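Local coordinates for CmeC (Campylobacter jejuni, PDB 4MT4), which forms a trimeric outer membrane channel that probably serves as the exit duct of a multidrug efflux system, at residues 96-101 / 106-111; 313-316 / 320-323; 94-97 / 102-105. One frame throughout, in Å; residues are numbered along the deposited sequence.

Contact 1 (96-101 / 106-111); sequences TAINAP and GEVSYG. With C8E ((hydroxyethyloxy)tri(ethyloxy)octane), chain H.
Thr96 and Ser109 face each other as an antiparallel hydrogen-bonded pair. They are the last rung between strands 84-96 and 109-124, at the loop end of a hairpin in the membrane beta barrel of this outer membrane factor. Thr96 N gives its hydrogen to Ser109 O at 2.7 Å. Ser109 N returns a nearly straight bond to Thr96 O at 3.1 Å, with an N-H...O angle of 171°. Both side chains leave on the same face of the sheet, and Thr96 CB lies 4.1 Å from Ser109 CB.

Past this rung the two chains no longer pair as strands, and Ile98 covers the returning backbone. Its CG1 branch reaches Val108 N at 3.5 Å and also touches Val108 CG2. CD1 extends the same apolar contact to Val108 CG2. The other branch, CG2, is anti to the backbone N and rests on the peptide of Gly106, 3.5 Å from Gly106 O. The Ile98 side chain lies roughly perpendicular to that of Val108.

One water joins the two sides of the loop by accepting from Gly106 N and donating to Ile98 O. A second water is hydrogen-bonded to Thr96 OG1 and donates a weak bond to Ser109 O.

Further out, Glu107 N is hydrogen-bonded to Thr105 OG1, which ties the returning arm to the loop between the segments. Asn99 and Ala100 pack on Ser310 and Glu309 of the second subunit. Tyr110 points its CB away from 96-101, and its ring is met obliquely by C13 of a bound C8E detergent. Tyr110 OH comes within 3.3 Å of C14 of that C8E molecule.

Contact 2 (313-316 / 320-323); sequences LDTL and GSKT. With C8E ((hydroxyethyloxy)tri(ethyloxy)octane), chain R; C8E ((hydroxyethyloxy)tri(ethyloxy)octane), chain N.
Ser321 turns its side chain toward the loop 313-316, and both of its side-chain atoms meet backbone oxygens there. CB lies 3.1 Å from Leu316 O and 3.5 Å from Thr315 O. OG stands anti to the carbonyl carbon of its own residue, chi1 -66°, and this carries it to Thr315 O. There it donates a hydrogen bond of 2.5 Å, tilted 24° from the carbonyl plane. OG also accepts a hydrogen bond from Asn99 ND2 of the third subunit.

The bond spans the turn between strands 299-310 and 322-335, the second hairpin that this chain adds to the beta barrel. Thr315 OG1 is held on its own side of the turn by Ser310 OG. The Leu316 side chain packs on Phe308, Phe114 and Met116 of the neighbouring strands. Two detergent molecules touch the backbone: C20 of one C8E is 3.3 Å from Gly320 N, and C19 of another is 3.4 Å from Leu313 N.

A buried hydroxyl thus uses its hydrogen within its own loop and its oxygen for a neighbouring subunit. This is consistent with Ser321 linking the turn to that subunit, beside the bonds of Gly320 and Thr323.

Contact 3 (94-97 / 102-105); sequences AKTA and SNRT
Asn103 holds CG anti to its backbone N, chi1 -162°, and this sends the amide across to the carbonyl of Ala97. The methyl of Thr96 takes the matching position, with CG2 anti to N, and comes 4.0 Å from Asn103 CB. These two side chains pass alongside one another, running opposite ways. Ser102 OG, one residue earlier, also lies 4.0 Å from Thr96 CG2.

The polar link is the bond from Asn103 ND2 to Ala97 O, 2.9 Å long with an N-H...O angle of 154°. The oxygen lies close to the amide plane of Asn103. Seen from Ala97, however, the donor stands well above the carbonyl plane, 52° out of it, and so is not on a lone pair. ND2 also donates to Glu107 O on the far arm of the loop, and the amide nitrogen therefore bridges the two arms.

The loop joins strands 84-96 and 109-124 of the membrane beta barrel, and Asn103 sits in its middle as the head of an Asx turn. Its OD1 accepts from Thr105 N at 3.0 Å. Thr105 OG1 gives OD1 a second hydrogen bond at 2.8 Å, in the carbonyl plane and on a lone pair. Gripped through both oxygen and nitrogen, the amide is fixed in its rotation.

The strand that enters the loop is also an edge shared between subunits. Ala94 and Lys95 pair in an antiparallel ladder with a strand of the second subunit, which continues the beta sheet into that chain. Lys95 O accepts a hydrogen bond from Thr323 OG1 of that subunit, and the Ala97 side chain packs on Lys322 of the same chain.

From the N terminus, strand 84-96 leads first into contact 3, where 94-97 meets 102-105 in the following loop. Contact 1 shares Thr96 and Ala97 and closes the whole loop onto strand 109-124. Contact 3 spans 94-105 and contact 1 spans 96-111, so they overlap in crossed order and neither wholly encloses the other. Ala94 N probably bonds to Gly111 O between them. Contact 2 follows in series and closes the loop between strands 299-310 and 322-335. Within the chain it does not touch contact 1, but Asn99 of one subunit meets Ser321 of its neighbour, joining the two loops. All three reach one four-stranded sheet, whose outermost strands meet between subunits.

Contact 1 (96-101 / 106-111)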
loop_
_atom_site.group_PDB
_atom_site.type_symbol
_atom_site.label_atom_id
_atom_site.label_comp_id
_atom_site.label_asym_id
_atom_site.label_seq_id
_atom_site.Cartn_x
_atom_site.Cartn_y
_atom_site.Cartn_z
ATOM N N THR B 96 39.343 47.494 9.522
ATOM C CA THR B 96 39.210 47.295 10.955
ATOM C C THR B 96 39.014 48.636 11.650
ATOM O O THR B 96 39.805 49.561 11.473
ATOM C CB THR B 96 40.435 46.570 11.537
ATOM O OG1 THR B 96 40.537 45.265 10.949
ATOM C CG2 THR B 96 40.305 46.428 13.045
ATOM N N ALA B 97 37.942 48.736 12.429
ATOM C CA ALA B 97 37.589 49.982 13.096
ATOM C C ALA B 97 38.635 50.388 14.125
ATOM O O ALA B 97 39.418 49.560 14.590
ATOM C CB ALA B 97 36.226 49.855 13.756
ATOM N N ILE B 98 38.643 51.672 14.468
ATOM C CA ILE B 98 39.540 52.187 15.495
ATOM C C ILE B 98 39.150 51.633 16.861
ATOM O O ILE B 98 40.006 51.328 17.691
ATOM C CB ILE B 98 39.516 53.730 15.545
ATOM C CG1 ILE B 98 39.726 54.314 14.147
ATOM C CG2 ILE B 98 40.564 54.254 16.514
ATOM C CD1 ILE B 98 39.676 55.828 14.109
ATOM N N ASN B 99 37.845 51.501 17.078
ATOM C CA ASN B 99 37.315 51.060 18.360
ATOM C C ASN B 99 37.316 49.544 18.519
ATOM O O ASN B 99 36.929 49.022 19.566
ATOM C CB ASN B 99 35.896 51.598 18.551
ATOM C CG ASN B 99 35.857 53.111 18.655
ATOM O OD1 ASN B 99 36.784 53.732 19.175
ATOM N ND2 ASN B 99 34.783 53.713 18.157
ATOM N N ALA B 100 37.750 48.837 17.481
ATOM C CA ALA B 100 37.864 47.386 17.552
ATOM C C ALA B 100 38.992 47.005 18.504
ATOM O O ALA B 100 40.098 47.535 18.398
ATOM C CB ALA B 100 38.100 46.798 16.167
ATOM N N PRO B 101 38.712 46.084 19.442
ATOM C CA PRO B 101 39.669 45.649 20.470
ATOM C C PRO B 101 40.977 45.108 19.891
ATOM O O PRO B 101 42.010 45.146 20.562
ATOM C CB PRO B 101 38.909 44.541 21.209
ATOM C CG PRO B 101 37.473 44.846 20.970
ATOM C CD PRO B 101 37.413 45.405 19.582
ATOM N N GLY B 106 45.189 52.942 17.027
ATOM C CA GLY B 106 44.444 54.160 17.290
ATOM C C GLY B 106 44.007 54.833 16.005
ATOM O O GLY B 106 43.581 55.989 16.002
ATOM N N GLU B 107 44.119 54.096 14.904
ATOM C CA GLU B 107 43.762 54.596 13.584
ATOM C C GLU B 107 42.980 53.536 12.818
ATOM O O GLU B 107 43.024 52.352 13.161
ATOM C CB GLU B 107 45.016 54.995 12.800
ATOM C CG GLU B 107 45.915 55.996 13.514
ATOM C CD GLU B 107 47.353 55.938 13.037
ATOM O OE1 GLU B 107 47.583 55.986 11.810
ATOM O OE2 GLU B 107 48.255 55.835 13.894
ATOM N N VAL B 108 42.258 53.964 11.787
ATOM C CA VAL B 108 41.564 53.036 10.906
ATOM C C VAL B 108 42.582 52.130 10.215
ATOM O O VAL B 108 43.594 52.606 9.700
ATOM C CB VAL B 108 40.720 53.781 9.853
ATOM C CG1 VAL B 108 40.049 52.799 8.915
ATOM C CG2 VAL B 108 39.686 54.662 10.534
ATOM N N SER B 109 42.320 50.826 10.214
ATOM C CA SER B 109 43.273 49.865 9.670
ATOM C C SER B 109 42.711 49.067 8.497
ATOM O O SER B 109 41.789 48.270 8.659
ATOM C CB SER B 109 43.737 48.905 10.768
ATOM O OG SER B 109 44.686 47.979 10.271
ATOM N N TYR B 110 43.278 49.287 7.314
ATOM C CA TYR B 110 42.947 48.489 6.139
ATOM C C TYR B 110 43.992 47.393 5.972
ATOM O O TYR B 110 45.189 47.656 6.068
ATOM C CB TYR B 110 42.880 49.360 4.881
ATOM C CG TYR B 110 41.875 50.487 4.957
ATOM C CD1 TYR B 110 42.220 51.715 5.504
ATOM C CD2 TYR B 110 40.581 50.327 4.475
ATOM C CE1 TYR B 110 41.307 52.749 5.576
ATOM C CE2 TYR B 110 39.662 51.355 4.541
ATOM C CZ TYR B 110 40.030 52.565 5.093
ATOM O OH TYR B 110 39.118 53.593 5.164
ATOM N N GLY B 111 43.543 46.167 5.729
ATOM C CA GLY B 111 44.455 45.044 5.597
ATOM C C GLY B 111 43.904 43.883 4.792
ATOM O O GLY B 111 42.692 43.739 4.634
HETATM C C1 C8E H . 24.790 46.800 0.757
HETATM C C2 C8E H . 25.618 48.040 0.710
HETATM C C3 C8E H . 27.097 47.885 0.627
HETATM C C4 C8E H . 27.924 49.121 0.722
HETATM C C5 C8E H . 29.373 49.001 0.400
HETATM C C6 C8E H . 30.280 50.063 0.921
HETATM C C7 C8E H . 31.693 50.029 0.455
HETATM C C8 C8E H . 32.671 50.913 1.148
HETATM O O9 C8E H . 33.688 51.427 0.376
HETATM C C10 C8E H . 34.907 51.694 0.955
HETATM C C11 C8E H . 35.922 52.400 0.125
HETATM O O12 C8E H . 37.106 52.764 0.727
HETATM C C13 C8E H . 37.132 53.079 2.069
HETATM C C14 C8E H . 37.453 54.482 2.460
HETATM O O15 C8E H . 36.436 55.412 2.422
HETATM C C16 C8E H . 36.694 56.710 2.804
HETATM C C17 C8E H . 37.391 56.908 4.106
HETATM O O18 C8E H . 36.673 57.465 5.144
HETATM C C19 C8E H . 35.324 57.204 5.267
HETATM C C20 C8E H . 34.905 55.999 6.040
HETATM O O21 C8E H . 33.555 55.826 6.273
HETATM O O HOH W 1 41.645 44.910 8.607
HETATM O O HOH W 2 42.809 51.393 17.654
#

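Contact 2 (313-316 / 320-323)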
loop_
_atom_site.group_PDB
_atom_site.type_symbol
_atom_site.label_atom_id
_atom_site.label_comp_id
_atom_site.label_asym_id
_atom_site.label_seq_id
_atom_site.Cartn_x
_atom_site.Cartn_y
_atom_site.Cartn_z
ATOM N N LEU B 313 49.195 39.457 -1.999
ATOM C CA LEU B 313 49.069 38.389 -2.979
ATOM C C LEU B 313 50.395 38.112 -3.687
ATOM O O LEU B 313 50.703 36.968 -4.020
ATOM C CB LEU B 313 47.990 38.740 -4.004
ATOM C CG LEU B 313 47.792 37.727 -5.130
ATOM C CD1 LEU B 313 47.398 36.372 -4.562
ATOM C CD2 LEU B 313 46.756 38.222 -6.125
ATOM N N ASP B 314 51.181 39.161 -3.904
ATOM C CA ASP B 314 52.425 39.038 -4.659
ATOM C C ASP B 314 53.485 38.199 -3.939
ATOM O O ASP B 314 54.415 37.699 -4.571
ATOM C CB ASP B 314 52.987 40.425 -4.983
ATOM C CG ASP B 314 53.229 41.261 -3.745
ATOM O OD1 ASP B 314 52.251 41.817 -3.202
ATOM O OD2 ASP B 314 54.399 41.371 -3.324
ATOM N N THR B 315 53.342 38.041 -2.626
ATOM C CA THR B 315 54.282 37.237 -1.848
ATOM C C THR B 315 53.628 35.985 -1.274
ATOM O O THR B 315 54.143 35.388 -0.329
ATOM C CB THR B 315 54.890 38.038 -0.680
ATOM O OG1 THR B 315 53.844 38.475 0.198
ATOM C CG2 THR B 315 55.659 39.244 -1.196
ATOM N N LEU B 316 52.495 35.590 -1.846
ATOM C CA LEU B 316 51.717 34.479 -1.306
ATOM C C LEU B 316 52.469 33.148 -1.346
ATOM O O LEU B 316 52.396 32.367 -0.404
ATOM C CB LEU B 316 50.392 34.348 -2.057
ATOM C CG LEU B 316 49.477 33.218 -1.579
ATOM C CD1 LEU B 316 49.162 33.378 -0.101
ATOM C CD2 LEU B 316 48.202 33.176 -2.402
ATOM N N GLY B 320 58.687 32.940 2.929
ATOM C CA GLY B 320 58.235 33.501 4.189
ATOM C C GLY B 320 56.729 33.461 4.365
ATOM O O GLY B 320 56.191 34.032 5.314
ATOM N N SER B 321 56.045 32.791 3.445
ATOM C CA SER B 321 54.601 32.641 3.535
ATOM C C SER B 321 54.223 31.199 3.859
ATOM O O SER B 321 53.058 30.901 4.118
ATOM C CB SER B 321 53.928 33.087 2.235
ATOM O OG SER B 321 54.099 34.476 2.017
ATOM N N LYS B 322 55.213 30.310 3.851
ATOM C CA LYS B 322 54.979 28.907 4.182
ATOM C C LYS B 322 54.487 28.761 5.617
ATOM O O LYS B 322 55.034 29.369 6.537
ATOM C CB LYS B 322 56.247 28.076 3.978
ATOM C CG LYS B 322 56.610 27.850 2.522
ATOM C CD LYS B 322 57.630 26.732 2.368
ATOM C CE LYS B 322 58.962 27.099 3.001
ATOM N NZ LYS B 322 59.974 26.025 2.803
ATOM N N THR B 323 53.449 27.951 5.797
ATOM C CA THR B 323 52.847 27.761 7.109
ATOM C C THR B 323 52.211 26.380 7.239
ATOM O O THR B 323 51.846 25.756 6.242
ATOM C CB THR B 323 51.776 28.834 7.398
ATOM O OG1 THR B 323 51.264 28.659 8.725
ATOM C CG2 THR B 323 50.631 28.736 6.399
HETATM C C1 C8E R . 48.310 24.923 -6.701
HETATM C C2 C8E R . 49.343 25.927 -6.312
HETATM C C3 C8E R . 50.571 25.432 -5.625
HETATM C C4 C8E R . 51.733 26.360 -5.516
HETATM C C5 C8E R . 53.033 25.789 -5.064
HETATM C C6 C8E R . 54.210 26.703 -4.990
HETATM C C7 C8E R . 55.543 26.081 -4.745
HETATM C C8 C8E R . 56.754 26.929 -4.937
HETATM O O9 C8E R . 57.452 27.307 -3.811
HETATM C C10 C8E R . 58.574 28.094 -3.946
HETATM C C11 C8E R . 59.374 28.379 -2.721
HETATM O O12 C8E R . 60.522 29.127 -2.872
HETATM C C13 C8E R . 60.423 30.485 -3.074
HETATM C C14 C8E R . 61.556 31.335 -2.609
HETATM O O15 C8E R . 61.257 32.390 -1.777
HETATM C C16 C8E R . 62.273 33.001 -1.075
HETATM C C17 C8E R . 62.002 34.351 -0.504
HETATM O O18 C8E R . 61.091 34.443 0.526
HETATM C C19 C8E R . 61.068 35.582 1.300
HETATM C C20 C8E R . 59.795 35.934 1.994
HETATM O O21 C8E R . 58.803 36.551 1.260
HETATM C C1 C8E N . 31.022 38.572 -8.411
HETATM C C2 C8E N . 32.468 38.229 -8.286
HETATM C C3 C8E N . 33.305 39.092 -7.403
HETATM C C4 C8E N . 34.662 38.600 -7.034
HETATM C C5 C8E N . 35.247 39.108 -5.760
HETATM C C6 C8E N . 36.073 38.160 -4.961
HETATM C C7 C8E N . 36.243 38.451 -3.510
HETATM C C8 C8E N . 37.632 38.532 -2.979
HETATM O O9 C8E N . 38.068 39.752 -2.513
HETATM C C10 C8E N . 39.179 39.801 -1.701
HETATM C C11 C8E N . 39.817 41.128 -1.483
HETATM O O12 C8E N . 40.511 41.675 -2.539
HETATM C C13 C8E N . 41.769 42.192 -2.323
HETATM C C14 C8E N . 42.230 43.278 -3.232
HETATM O O15 C8E N . 43.542 43.679 -3.117
HETATM C C16 C8E N . 44.542 42.752 -3.311
HETATM C C17 C8E N . 45.947 43.204 -3.106
HETATM O O18 C8E N . 46.887 42.247 -2.796
HETATM C C19 C8E N . 48.093 42.643 -2.268
HETATM C C20 C8E N . 48.080 43.740 -1.257
HETATM O O21 C8E N . 48.282 43.412 0.069
#

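Contact 3 (94-97 / 102-105)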
loop_
_atom_site.group_PDB
_atom_site.type_symbol
_atom_site.label_atom_id
_atom_site.label_comp_id
_atom_site.label_asym_id
_atom_site.label_seq_id
_atom_site.Cartn_x
_atom_site.Cartn_y
_atom_site.Cartn_z
ATOM N N ALA B 94 39.692 43.949 4.736
ATOM C CA ALA B 94 38.886 44.435 5.850
ATOM C C ALA B 94 39.307 45.816 6.333
ATOM O O ALA B 94 40.494 46.109 6.465
ATOM C CB ALA B 94 38.942 43.446 7.005
ATOM N N LYS B 95 38.316 46.663 6.591
ATOM C CA LYS B 95 38.551 47.925 7.276
ATOM C C LYS B 95 38.283 47.734 8.760
ATOM O O LYS B 95 37.138 47.786 9.206
ATOM C CB LYS B 95 37.669 49.042 6.717
ATOM C CG LYS B 95 37.859 50.374 7.430
ATOM C CD LYS B 95 36.985 51.479 6.850
ATOM C CE LYS B 95 35.581 51.455 7.430
ATOM N NZ LYS B 95 34.757 52.581 6.904
ATOM N N THR B 96 39.343 47.494 9.522
ATOM C CA THR B 96 39.210 47.295 10.955
ATOM C C THR B 96 39.014 48.636 11.650
ATOM O O THR B 96 39.805 49.561 11.473
ATOM C CB THR B 96 40.435 46.570 11.537
ATOM O OG1 THR B 96 40.537 45.265 10.949
ATOM C CG2 THR B 96 40.305 46.428 13.045
ATOM N N ALA B 97 37.942 48.736 12.429
ATOM C CA ALA B 97 37.589 49.982 13.096
ATOM C C ALA B 97 38.635 50.388 14.125
ATOM O O ALA B 97 39.418 49.560 14.590
ATOM C CB ALA B 97 36.226 49.855 13.756
ATOM N N SER B 102 40.928 44.610 18.660
ATOM C CA SER B 102 42.113 44.065 18.010
ATOM C C SER B 102 42.987 45.171 17.421
ATOM O O SER B 102 44.147 44.940 17.079
ATOM C CB SER B 102 41.714 43.073 16.917
ATOM O OG SER B 102 40.876 43.685 15.953
ATOM N N ASN B 103 42.426 46.370 17.303
ATOM C CA ASN B 103 43.160 47.505 16.754
ATOM C C ASN B 103 43.895 48.280 17.845
ATOM O O ASN B 103 43.271 48.873 18.724
ATOM C CB ASN B 103 42.211 48.438 15.996
ATOM C CG ASN B 103 42.939 49.378 15.051
ATOM O OD1 ASN B 103 44.133 49.635 15.206
ATOM N ND2 ASN B 103 42.218 49.897 14.064
ATOM N N ARG B 104 45.224 48.273 17.780
ATOM C CA ARG B 104 46.049 48.954 18.773
ATOM C C ARG B 104 46.666 50.240 18.231
ATOM O O ARG B 104 47.328 50.974 18.965
ATOM C CB ARG B 104 47.163 48.028 19.271
ATOM C CG ARG B 104 46.684 46.846 20.096
ATOM C CD ARG B 104 47.028 45.530 19.421
ATOM N NE ARG B 104 48.395 45.526 18.909
ATOM C CZ ARG B 104 49.458 45.156 19.615
ATOM N NH1 ARG B 104 49.319 44.758 20.872
ATOM N NH2 ARG B 104 50.662 45.187 19.061
ATOM N N THR B 105 46.446 50.510 16.948
ATOM C CA THR B 105 47.100 51.632 16.278
ATOM C C THR B 105 46.435 52.977 16.565
ATOM O O THR B 105 47.038 54.030 16.362
ATOM C CB THR B 105 47.131 51.423 14.753
ATOM O OG1 THR B 105 45.812 51.586 14.218
ATOM C CG2 THR B 105 47.646 50.030 14.415
#